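Local coordinates for protein putative alpha/beta hydrolase (Desulfitobacterium hafniense, PDB 4RPC) that is a putative alpha/beta hydrolase, probably cleaving its substrate with a serine nucleophile, at residues A99-I107 and Y192-V201. Numbering follows the deposited sequence.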
ATOM      1  N   ALA A  99      -0.578   2.137   1.677  1.00 16.55           N
ATOM      2  CA  ALA A  99      -1.800   2.576   2.356  1.00 17.52           C
ATOM      3  C   ALA A  99      -1.536   3.877   3.116  1.00 17.62           C
ATOM      4  O   ALA A  99      -2.433   4.672   3.330  1.00 17.22           O
ATOM      5  CB  ALA A  99      -2.280   1.515   3.335  1.00 18.42           C
ATOM      6  N   SER A 100      -0.299   4.052   3.589  1.00 17.62           N
ATOM      7  CA  SER A 100       0.050   5.271   4.312  1.00 18.13           C
ATOM      8  C   SER A 100       0.124   6.406   3.333  1.00 16.95           C
ATOM      9  O   SER A 100      -0.333   7.479   3.637  1.00 19.14           O
ATOM     10  CB  SER A 100       1.403   5.153   5.039  1.00 18.38           C
ATOM     11  OG  SER A 100       1.317   4.162   5.980  1.00 19.07           O
ATOM     12  N   VAL A 101       0.674   6.164   2.169  1.00 16.27           N
ATOM     13  CA  VAL A 101       0.686   7.183   1.098  1.00 16.29           C
ATOM     14  C   VAL A 101      -0.785   7.557   0.688  1.00 16.87           C
ATOM     15  O   VAL A 101      -1.113   8.729   0.474  1.00 17.10           O
ATOM     16  CB  VAL A 101       1.465   6.711  -0.101  1.00 16.12           C
ATOM     17  CG1 VAL A 101       1.375   7.730  -1.250  1.00 16.02           C
ATOM     18  CG2 VAL A 101       2.916   6.466   0.267  1.00 16.66           C
ATOM     19  N   ALA A 102      -1.658   6.567   0.599  1.00 16.75           N
ATOM     20  CA  ALA A 102      -3.060   6.827   0.237  1.00 17.58           C
ATOM     21  C   ALA A 102      -3.718   7.743   1.284  1.00 18.64           C
ATOM     22  O   ALA A 102      -4.335   8.719   0.933  1.00 19.14           O
ATOM     23  CB  ALA A 102      -3.824   5.529   0.153  1.00 18.39           C
ATOM     24  N   VAL A 103      -3.542   7.426   2.576  1.00 19.82           N
ATOM     25  CA  VAL A 103      -4.147   8.198   3.632  1.00 20.55           C
ATOM     26  C   VAL A 103      -3.627   9.603   3.584  1.00 20.17           C
ATOM     27  O   VAL A 103      -4.368  10.567   3.646  1.00 19.50           O
ATOM     28  CB  VAL A 103      -3.896   7.557   5.009  1.00 22.49           C
ATOM     29  CG1 VAL A 103      -4.398   8.451   6.138  1.00 25.22           C
ATOM     30  CG2 VAL A 103      -4.607   6.235   5.088  1.00 22.10           C
ATOM     31  N   GLU A 104      -2.320   9.726   3.459  1.00 20.94           N
ATOM     32  CA  GLU A 104      -1.706  11.057   3.374  1.00 22.75           C
ATOM     33  C   GLU A 104      -2.248  11.866   2.211  1.00 24.40           C
ATOM     34  O   GLU A 104      -2.398  13.112   2.296  1.00 25.66           O
ATOM     35  CB  GLU A 104      -0.202  10.930   3.242  1.00 21.61           C
ATOM     36  CG  GLU A 104       0.564  12.215   3.142  1.00 22.62           C
ATOM     37  CD  GLU A 104       0.566  13.003   4.403  1.00 25.38           C
ATOM     38  OE1 GLU A 104       0.291  12.443   5.491  1.00 28.23           O
ATOM     39  OE2 GLU A 104       0.831  14.209   4.291  1.00 27.42           O
HETATM   40  N   MSE A 105      -2.479  11.212   1.096  1.00 25.57           N
HETATM   41  CA  MSE A 105      -3.131  11.927  -0.017  1.00 28.43           C
HETATM   42  C   MSE A 105      -4.529  12.401   0.328  1.00 26.73           C
HETATM   43  O   MSE A 105      -4.915  13.472  -0.069  1.00 26.10           O
HETATM   44  CB  MSE A 105      -3.124  11.067  -1.268  1.00 30.61           C
HETATM   45  CG  MSE A 105      -1.700  11.236  -1.829  1.00 39.53           C
HETATM   46 SE   MSE A 105      -1.668  10.074  -3.375  0.80 47.98          SE
HETATM   47  CE  MSE A 105      -2.480  11.505  -4.491  1.00 46.69           C
ATOM     48  N   ALA A 106      -5.272  11.632   1.130  1.00 25.61           N
ATOM     49  CA  ALA A 106      -6.633  12.029   1.524  1.00 26.35           C
ATOM     50  C   ALA A 106      -6.646  13.205   2.467  1.00 28.54           C
ATOM     51  O   ALA A 106      -7.608  13.939   2.508  1.00 31.50           O
ATOM     52  CB  ALA A 106      -7.394  10.855   2.153  1.00 25.39           C
ATOM     53  N   ILE A 107      -5.584  13.359   3.234  1.00 29.72           N
ATOM     54  CA  ILE A 107      -5.459  14.416   4.219  1.00 33.70           C
ATOM     55  C   ILE A 107      -4.966  15.735   3.622  1.00 37.77           C
ATOM     56  O   ILE A 107      -5.413  16.792   4.030  1.00 38.50           O
ATOM     57  CB  ILE A 107      -4.460  13.972   5.297  1.00 34.81           C
ATOM     58  CG1 ILE A 107      -5.036  12.832   6.120  1.00 34.11           C
ATOM     59  CG2 ILE A 107      -3.980  15.162   6.126  1.00 39.77           C
ATOM     60  CD1 ILE A 107      -3.996  12.278   7.087  1.00 36.42           C
ATOM     61  N   TYR A 192       6.210   7.267   9.705  1.00 23.81           N
ATOM     62  CA  TYR A 192       4.910   7.964   9.548  1.00 23.35           C
ATOM     63  C   TYR A 192       4.078   7.887  10.818  1.00 24.19           C
ATOM     64  O   TYR A 192       3.795   6.822  11.350  1.00 26.34           O
ATOM     65  CB  TYR A 192       4.142   7.385   8.383  1.00 22.74           C
ATOM     66  CG  TYR A 192       2.928   8.190   7.927  1.00 23.29           C
ATOM     67  CD1 TYR A 192       3.059   9.501   7.508  1.00 23.61           C
ATOM     68  CD2 TYR A 192       1.689   7.632   7.876  1.00 21.54           C
ATOM     69  CE1 TYR A 192       1.953  10.217   7.072  1.00 24.72           C
ATOM     70  CE2 TYR A 192       0.579   8.343   7.469  1.00 22.58           C
ATOM     71  CZ  TYR A 192       0.699   9.631   7.039  1.00 23.80           C
ATOM     72  OH  TYR A 192      -0.433  10.363   6.610  1.00 24.26           O
ATOM     73  N   ASP A 193       3.673   9.019  11.318  1.00 25.90           N
ATOM     74  CA  ASP A 193       2.846   9.040  12.509  1.00 27.67           C
ATOM     75  C   ASP A 193       1.507   9.726  12.221  1.00 28.48           C
ATOM     76  O   ASP A 193       1.406  10.951  12.190  1.00 30.27           O
ATOM     77  CB  ASP A 193       3.655   9.719  13.603  1.00 30.33           C
ATOM     78  CG  ASP A 193       2.963   9.745  14.954  1.00 33.16           C
ATOM     79  OD1 ASP A 193       1.871   9.194  15.135  1.00 35.56           O
ATOM     80  OD2 ASP A 193       3.531  10.400  15.835  1.00 37.29           O
ATOM     81  N   LEU A 194       0.483   8.922  11.985  1.00 28.70           N
ATOM     82  CA  LEU A 194      -0.830   9.435  11.573  1.00 29.90           C
ATOM     83  C   LEU A 194      -1.613  10.087  12.728  1.00 32.43           C
ATOM     84  O   LEU A 194      -2.234  11.096  12.538  1.00 31.24           O
ATOM     85  CB  LEU A 194      -1.664   8.301  10.997  1.00 29.26           C
ATOM     86  CG  LEU A 194      -3.090   8.608  10.582  1.00 29.38           C
ATOM     87  CD1 LEU A 194      -3.049   9.744   9.597  1.00 28.85           C
ATOM     88  CD2 LEU A 194      -3.739   7.367  10.008  1.00 29.30           C
ATOM     89  N   LYS A 195      -1.548   9.514  13.922  1.00 34.83           N
ATOM     90  CA  LYS A 195      -2.255  10.065  15.073  1.00 38.84           C
ATOM     91  C   LYS A 195      -1.872  11.511  15.308  1.00 37.78           C
ATOM     92  O   LYS A 195      -2.750  12.330  15.590  1.00 34.88           O
ATOM     93  CB  LYS A 195      -1.964   9.241  16.344  1.00 42.94           C
ATOM     94  CG  LYS A 195      -2.659   9.762  17.597  1.00 50.50           C
ATOM     95  CD  LYS A 195      -3.309   8.635  18.404  1.00 55.23           C
ATOM     96  CE  LYS A 195      -3.714   9.102  19.798  1.00 59.74           C
ATOM     97  NZ  LYS A 195      -4.555  10.344  19.752  1.00 61.59           N
ATOM     98  N   ALA A 196      -0.574  11.803  15.156  1.00 34.99           N
ATOM     99  CA  ALA A 196      -0.016  13.114  15.467  1.00 36.67           C
ATOM    100  C   ALA A 196      -0.547  14.214  14.582  1.00 37.48           C
ATOM    101  O   ALA A 196      -0.435  15.380  14.930  1.00 38.10           O
ATOM    102  CB  ALA A 196       1.499  13.095  15.370  1.00 36.17           C
ATOM    103  N   LYS A 197      -1.089  13.850  13.427  1.00 35.87           N
ATOM    104  CA  LYS A 197      -1.602  14.837  12.501  1.00 36.80           C
ATOM    105  C   LYS A 197      -2.947  15.431  12.909  1.00 37.89           C
ATOM    106  O   LYS A 197      -3.290  16.483  12.446  1.00 37.95           O
ATOM    107  CB  LYS A 197      -1.717  14.231  11.126  1.00 35.71           C
ATOM    108  CG  LYS A 197      -0.338  13.885  10.626  1.00 35.95           C
ATOM    109  CD  LYS A 197      -0.371  13.467   9.205  1.00 34.66           C
ATOM    110  CE  LYS A 197       1.026  13.061   8.792  1.00 34.35           C
ATOM    111  NZ  LYS A 197       1.720  14.252   8.282  1.00 36.14           N
ATOM    112  N   ASN A 198      -3.701  14.749  13.761  1.00 36.96           N
ATOM    113  CA  ASN A 198      -5.043  15.178  14.082  1.00 36.68           C
ATOM    114  C   ASN A 198      -5.839  15.439  12.804  1.00 35.89           C
ATOM    115  O   ASN A 198      -6.425  16.499  12.627  1.00 33.56           O
ATOM    116  CB  ASN A 198      -5.019  16.427  14.951  1.00 38.62           C
ATOM    117  CG  ASN A 198      -6.402  16.793  15.436  1.00 40.33           C
ATOM    118  OD1 ASN A 198      -7.201  15.906  15.672  1.00 40.60           O
ATOM    119  ND2 ASN A 198      -6.714  18.089  15.514  1.00 41.57           N
ATOM    120  N   ALA A 199      -5.832  14.450  11.920  1.00 34.49           N
ATOM    121  CA  ALA A 199      -6.369  14.608  10.588  1.00 33.61           C
ATOM    122  C   ALA A 199      -7.847  14.222  10.518  1.00 34.55           C
ATOM    123  O   ALA A 199      -8.409  13.650  11.442  1.00 33.34           O
ATOM    124  CB  ALA A 199      -5.568  13.786   9.631  1.00 32.37           C
ATOM    125  N   ARG A 200      -8.493  14.636   9.438  1.00 35.43           N
ATOM    126  CA  ARG A 200      -9.898  14.286   9.177  1.00 37.15           C
ATOM    127  C   ARG A 200      -9.947  14.045   7.698  1.00 36.12           C
ATOM    128  O   ARG A 200      -9.446  14.838   6.939  1.00 35.72           O
ATOM    129  CB  ARG A 200     -10.868  15.406   9.554  1.00 40.30           C
ATOM    130  CG  ARG A 200     -11.086  15.598  11.063  1.00 42.78           C
ATOM    131  CD  ARG A 200     -11.709  14.397  11.779  1.00 45.10           C
ATOM    132  NE  ARG A 200     -13.172  14.450  11.705  1.00 51.92           N
ATOM    133  CZ  ARG A 200     -14.018  13.438  11.918  1.00 52.86           C
ATOM    134  NH1 ARG A 200     -13.592  12.223  12.222  1.00 54.83           N
ATOM    135  NH2 ARG A 200     -15.313  13.658  11.820  1.00 53.71           N
ATOM    136  N   VAL A 201     -10.491  12.932   7.273  1.00 35.16           N
ATOM    137  CA  VAL A 201     -10.686  12.787   5.851  1.00 35.05           C
ATOM    138  C   VAL A 201     -12.163  12.657   5.447  1.00 34.80           C
ATOM    139  O   VAL A 201     -12.983  12.100   6.173  1.00 35.62           O
ATOM    140  CB  VAL A 201      -9.818  11.643   5.283  1.00 33.99           C
ATOM    141  CG1 VAL A 201      -8.391  11.754   5.816  1.00 37.12           C
ATOM    142  CG2 VAL A 201     -10.353  10.282   5.625  1.00 33.60           C
TER
HETATM  143  O   HOH W   1       0.529  15.812   6.604  1.00 42.35           O
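With CG anti to the backbone N in both residues, chi1 -168° in Tyr192 and 180° in Glu104, the phenol reaches across to the glutamate, and the bend at chi2 (69°) in Glu104 turns its carboxylate to the phenol. Tyr192 OH donates a hydrogen bond of 2.5 Å to Glu104 OE1, which sits at the ring edge in the ring plane, while the carboxylate stands almost upright to that plane. Lys197 crosses the glutamate at about a right angle. The stronger partner of Lys197 NZ is Glu71 OE2 of helix 70-83; the salt bridge from Lys197 NZ to Glu104 OE1 is long, 3.6 Å, and is supplemented by a water between NZ and OE2. Nearer the start of the helix, Ser100 CB approaches the phenol ring obliquely, 3.8 Å from Tyr192 CD2. Farther along, toward the C-terminal end, Ile107 CD1 presses tightly on Ala199 CB (3.3 Å) and also meets Leu194 CD1, which touches Val103 CG1 as well. Val201 CG1 closes the far end, 3.5 Å from Ile107 CG1 and against Ala106 CB. The loop between helix 179-191 and strand 204-210 is thus fastened along helix 97-108, which follows the probable nucleophile elbow in this alpha/beta hydrolase fold.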